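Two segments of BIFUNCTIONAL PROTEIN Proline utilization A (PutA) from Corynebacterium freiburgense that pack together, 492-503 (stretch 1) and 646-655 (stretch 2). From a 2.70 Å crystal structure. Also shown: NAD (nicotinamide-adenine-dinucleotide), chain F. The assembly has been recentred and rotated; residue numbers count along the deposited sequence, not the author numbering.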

# COMPACT_ATOMS: atom_id res chain seq x y z
N LYS A 492 -26.70 -6.79 -18.73
CA LYS A 492 -26.67 -7.42 -20.04
C LYS A 492 -25.56 -6.80 -20.90
O LYS A 492 -25.19 -5.62 -20.75
CB LYS A 492 -28.04 -7.29 -20.70
N TRP A 493 -24.99 -7.62 -21.79
CA TRP A 493 -24.03 -7.18 -22.79
C TRP A 493 -24.22 -7.99 -24.06
O TRP A 493 -24.70 -9.12 -24.02
CB TRP A 493 -22.58 -7.31 -22.33
CG TRP A 493 -22.18 -8.69 -21.89
CD1 TRP A 493 -22.17 -9.17 -20.62
CD2 TRP A 493 -21.70 -9.76 -22.72
NE1 TRP A 493 -21.73 -10.47 -20.60
CE2 TRP A 493 -21.43 -10.86 -21.88
CE3 TRP A 493 -21.47 -9.90 -24.10
CZ2 TRP A 493 -20.95 -12.07 -22.35
CZ3 TRP A 493 -20.99 -11.11 -24.57
CH2 TRP A 493 -20.74 -12.18 -23.70
N ARG A 494 -23.80 -7.41 -25.20
CA ARG A 494 -23.95 -8.02 -26.51
C ARG A 494 -22.60 -8.30 -27.15
O ARG A 494 -21.66 -7.52 -27.00
CB ARG A 494 -24.73 -7.12 -27.45
CG ARG A 494 -25.19 -7.78 -28.73
CD ARG A 494 -25.90 -6.76 -29.57
NE ARG A 494 -25.02 -5.62 -29.78
CZ ARG A 494 -24.45 -5.36 -30.95
NH1 ARG A 494 -24.70 -6.13 -32.01
NH2 ARG A 494 -23.64 -4.31 -31.06
N LEU A 495 -22.52 -9.39 -27.92
CA LEU A 495 -21.29 -9.74 -28.63
C LEU A 495 -21.32 -9.24 -30.07
O LEU A 495 -22.26 -9.50 -30.82
CB LEU A 495 -21.07 -11.25 -28.61
CG LEU A 495 -19.76 -11.74 -29.25
CD1 LEU A 495 -18.61 -11.57 -28.29
CD2 LEU A 495 -19.87 -13.17 -29.66
N ILE A 496 -20.26 -8.56 -30.48
CA ILE A 496 -20.14 -8.07 -31.84
C ILE A 496 -19.38 -9.11 -32.66
O ILE A 496 -18.26 -9.48 -32.29
CB ILE A 496 -19.43 -6.72 -31.89
CG1 ILE A 496 -20.30 -5.67 -31.22
CG2 ILE A 496 -19.15 -6.34 -33.33
CD1 ILE A 496 -19.66 -4.34 -31.12
N THR A 497 -19.99 -9.60 -33.74
CA THR A 497 -19.32 -10.57 -34.61
C THR A 497 -19.31 -10.17 -36.07
O THR A 497 -18.53 -10.75 -36.84
CB THR A 497 -19.97 -11.97 -34.49
OG1 THR A 497 -21.32 -11.96 -34.96
CG2 THR A 497 -19.95 -12.48 -33.07
N ASP A 498 -20.11 -9.18 -36.47
CA ASP A 498 -20.23 -8.75 -37.86
C ASP A 498 -19.25 -7.61 -38.14
O ASP A 498 -19.35 -6.53 -37.54
CB ASP A 498 -21.66 -8.32 -38.15
CG ASP A 498 -21.86 -7.94 -39.58
OD1 ASP A 498 -20.93 -8.12 -40.39
OD2 ASP A 498 -22.96 -7.45 -39.92
N VAL A 499 -18.31 -7.84 -39.06
CA VAL A 499 -17.34 -6.81 -39.39
C VAL A 499 -18.03 -5.52 -39.82
O VAL A 499 -17.50 -4.42 -39.60
CB VAL A 499 -16.33 -7.32 -40.44
CG1 VAL A 499 -15.40 -8.31 -39.79
CG2 VAL A 499 -17.02 -7.97 -41.65
N GLU A 500 -19.21 -5.62 -40.43
CA GLU A 500 -19.91 -4.43 -40.88
C GLU A 500 -20.46 -3.63 -39.72
O GLU A 500 -20.73 -2.43 -39.87
CB GLU A 500 -21.01 -4.79 -41.88
CG GLU A 500 -20.55 -4.67 -43.34
CD GLU A 500 -21.20 -5.69 -44.29
OE1 GLU A 500 -20.57 -6.02 -45.32
OE2 GLU A 500 -22.32 -6.16 -44.00
N GLU A 501 -20.67 -4.25 -38.57
CA GLU A 501 -21.02 -3.46 -37.40
C GLU A 501 -19.80 -2.74 -36.83
O GLU A 501 -19.92 -1.62 -36.33
CB GLU A 501 -21.66 -4.35 -36.34
CG GLU A 501 -22.40 -3.55 -35.31
CD GLU A 501 -22.77 -4.37 -34.09
OE1 GLU A 501 -22.65 -3.81 -32.99
OE2 GLU A 501 -23.16 -5.56 -34.22
N VAL A 502 -18.62 -3.35 -36.90
CA VAL A 502 -17.42 -2.64 -36.48
C VAL A 502 -17.21 -1.43 -37.38
O VAL A 502 -16.92 -0.32 -36.90
CB VAL A 502 -16.19 -3.56 -36.50
CG1 VAL A 502 -14.93 -2.74 -36.17
CG2 VAL A 502 -16.35 -4.66 -35.50
N ASP A 503 -17.38 -1.62 -38.68
CA ASP A 503 -17.22 -0.52 -39.61
C ASP A 503 -18.26 0.57 -39.36
O ASP A 503 -17.94 1.76 -39.35
CB ASP A 503 -17.26 -1.05 -41.04
CG ASP A 503 -15.94 -1.69 -41.46
OD1 ASP A 503 -14.91 -1.32 -40.84
OD2 ASP A 503 -15.90 -2.53 -42.41
N LEU A 646 -18.42 1.19 -26.27
CA LEU A 646 -18.03 -0.08 -25.69
C LEU A 646 -18.37 -1.18 -26.68
O LEU A 646 -19.53 -1.33 -27.05
CB LEU A 646 -18.76 -0.32 -24.37
CG LEU A 646 -18.57 -1.57 -23.50
CD1 LEU A 646 -17.16 -1.78 -23.05
CD2 LEU A 646 -19.45 -1.44 -22.28
N MET A 647 -17.36 -1.92 -27.14
CA MET A 647 -17.54 -2.89 -28.21
C MET A 647 -17.03 -4.26 -27.76
O MET A 647 -15.82 -4.50 -27.72
CB MET A 647 -16.83 -2.46 -29.50
CG MET A 647 -17.31 -1.17 -30.16
SD MET A 647 -16.62 -0.88 -31.85
CE MET A 647 -17.26 -2.29 -32.78
N HIS A 648 -17.96 -5.18 -27.46
CA HIS A 648 -17.59 -6.55 -27.12
C HIS A 648 -17.39 -7.36 -28.41
O HIS A 648 -18.17 -8.25 -28.76
CB HIS A 648 -18.65 -7.21 -26.24
CG HIS A 648 -18.94 -6.47 -24.97
ND1 HIS A 648 -17.99 -6.26 -23.99
CD2 HIS A 648 -20.09 -5.92 -24.50
CE1 HIS A 648 -18.54 -5.61 -22.98
NE2 HIS A 648 -19.82 -5.39 -23.26
N THR A 649 -16.32 -7.03 -29.13
CA THR A 649 -15.98 -7.82 -30.30
C THR A 649 -15.42 -9.17 -29.86
O THR A 649 -14.84 -9.31 -28.78
CB THR A 649 -14.95 -7.12 -31.20
OG1 THR A 649 -13.65 -7.16 -30.58
CG2 THR A 649 -15.32 -5.67 -31.46
N ASP A 650 -15.60 -10.16 -30.73
CA ASP A 650 -14.93 -11.43 -30.55
C ASP A 650 -13.44 -11.24 -30.82
O ASP A 650 -12.95 -10.13 -31.01
CB ASP A 650 -15.52 -12.50 -31.46
CG ASP A 650 -15.49 -12.10 -32.92
OD1 ASP A 650 -14.65 -11.24 -33.28
OD2 ASP A 650 -16.29 -12.65 -33.72
N GLU A 651 -12.71 -12.35 -30.79
CA GLU A 651 -11.32 -12.42 -31.19
C GLU A 651 -11.17 -13.15 -32.51
O GLU A 651 -10.17 -13.83 -32.75
CB GLU A 651 -10.52 -13.09 -30.08
CG GLU A 651 -10.55 -12.29 -28.79
CD GLU A 651 -9.65 -12.86 -27.70
OE1 GLU A 651 -9.62 -12.29 -26.58
OE2 GLU A 651 -8.93 -13.85 -27.98
N ALA A 652 -12.20 -13.08 -33.34
CA ALA A 652 -12.15 -13.58 -34.72
C ALA A 652 -12.25 -12.39 -35.67
O ALA A 652 -11.62 -11.36 -35.38
CB ALA A 652 -13.22 -14.64 -34.91
N ASP A 653 -13.05 -12.44 -36.74
CA ASP A 653 -12.99 -11.41 -37.78
C ASP A 653 -13.29 -10.01 -37.24
O ASP A 653 -12.61 -9.04 -37.59
CB ASP A 653 -13.93 -11.77 -38.93
CG ASP A 653 -13.38 -12.88 -39.80
OD1 ASP A 653 -12.20 -13.22 -39.58
OD2 ASP A 653 -14.11 -13.44 -40.66
N ALA A 654 -14.34 -9.87 -36.41
CA ALA A 654 -14.73 -8.54 -35.94
C ALA A 654 -13.67 -7.92 -35.02
O ALA A 654 -13.38 -6.72 -35.12
CB ALA A 654 -16.06 -8.63 -35.21
N GLY A 655 -13.06 -8.72 -34.14
CA GLY A 655 -11.99 -8.17 -33.33
C GLY A 655 -10.79 -7.75 -34.16
O GLY A 655 -10.24 -6.66 -33.98
PA NAD F . -4.40 -10.97 -24.21
O1A NAD F . -2.97 -10.34 -24.37
O2A NAD F . -4.53 -12.23 -25.13
O5B NAD F . -5.50 -9.94 -24.68
C5B NAD F . -5.80 -8.76 -23.98
C4B NAD F . -6.89 -7.98 -24.71
O4B NAD F . -6.75 -7.99 -26.14
C3B NAD F . -8.26 -8.48 -24.37
O3B NAD F . -9.20 -7.47 -24.42
C2B NAD F . -8.40 -9.47 -25.45
O2B NAD F . -9.67 -9.99 -25.60
C1B NAD F . -7.88 -8.69 -26.62
N9A NAD F . -7.55 -9.55 -27.76
C8A NAD F . -6.60 -10.55 -27.80
N7A NAD F . -6.59 -11.12 -29.03
C5A NAD F . -7.55 -10.50 -29.84
C6A NAD F . -7.97 -10.65 -31.16
N6A NAD F . -7.41 -11.64 -32.04
N1A NAD F . -8.95 -9.86 -31.64
C2A NAD F . -9.53 -8.91 -30.87
N3A NAD F . -9.15 -8.72 -29.58
C4A NAD F . -8.17 -9.49 -29.05
O3 NAD F . -4.58 -11.25 -22.65
PN NAD F . -5.31 -12.48 -21.91
O1N NAD F . -5.76 -13.60 -22.84
O2N NAD F . -6.60 -11.97 -21.34
O5D NAD F . -4.26 -13.00 -20.81
C5D NAD F . -3.00 -13.46 -21.27
C4D NAD F . -1.80 -13.24 -20.34
O4D NAD F . -1.48 -11.89 -20.07
C3D NAD F . -1.85 -13.84 -18.98
O3D NAD F . -1.87 -15.22 -18.96
C2D NAD F . -0.54 -13.35 -18.50
O2D NAD F . 0.43 -14.30 -18.75
C1D NAD F . -0.34 -12.05 -19.25

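When two distant pieces of a chain meet, a short run of backbone pairing often fixes the register and small side chains then decide how closely the surfaces can nest. The contact between 492-503 and 646-655 of this PutA illustrates the principle, burying about 610 Å² over the two sides.

The fixed point is a single bridge at Ile496 and Thr649, whose CA atoms lie 4.4 Å apart. Ile496 N donates to His648 O at 2.7 Å, almost in line at 173°, and Asp650 N returns the bond to Ile496 O at 3.2 Å and a less direct 148°. The CA of Thr649 also lies 3.5 Å from Ile496 O, a CA-H...O contact that accompanies the close approach of the two backbones.

With the backbones pinned, Ile496 becomes the principal bump of its stretch. It points toward the other segment, and its CD1 reaches the CE of Met647 at 3.6 Å. That methionine leaves its own backbone sideways, yet its end swings nearer, so that CE also lies 3.7 Å from Val502 CG2. The thioether tip thus fills the space between an isoleucine from the extended part of the stretch and a valine from the helix that follows.

Ala654 shows what a small side chain permits. Its CB, pointing toward the other stretch, lies 3.6 Å from Thr497 O, 4.3 Å from Ile496 CG2 and 4.0 Å from Val502 CG2. One methyl is received in a hollow walled by a backbone carbonyl and two branched side chains, and the CA atoms of Val499 and Ala654 are only 4.7 Å apart. Val499 extends the fit along the helix start, its CG1 resting 3.6 Å from Asp653 O.

Each approaching helix is steadied locally. Asp498 caps the first, its OD1 accepting from Glu500 N at 3.0 Å; near the start of the second, Asp650 OD1 accepts from Gly655 N at 3.1 Å. The absence of a side chain at Gly655 matters here, since a CB in the ideal position would fall 2.1 Å from Asp650 O.

At the other end the packing turns aromatic. His648 presents the face of its ring to the edge of Trp493, with the centroid of the tryptophan five-membered ring 5.3 Å from that of the imidazole and the planes at 63°. Arg494 O sits at the imidazole edge and comes within 3.1 Å of His648 CB, while Leu495 CD1 curls back to 3.4 Å from His648 O.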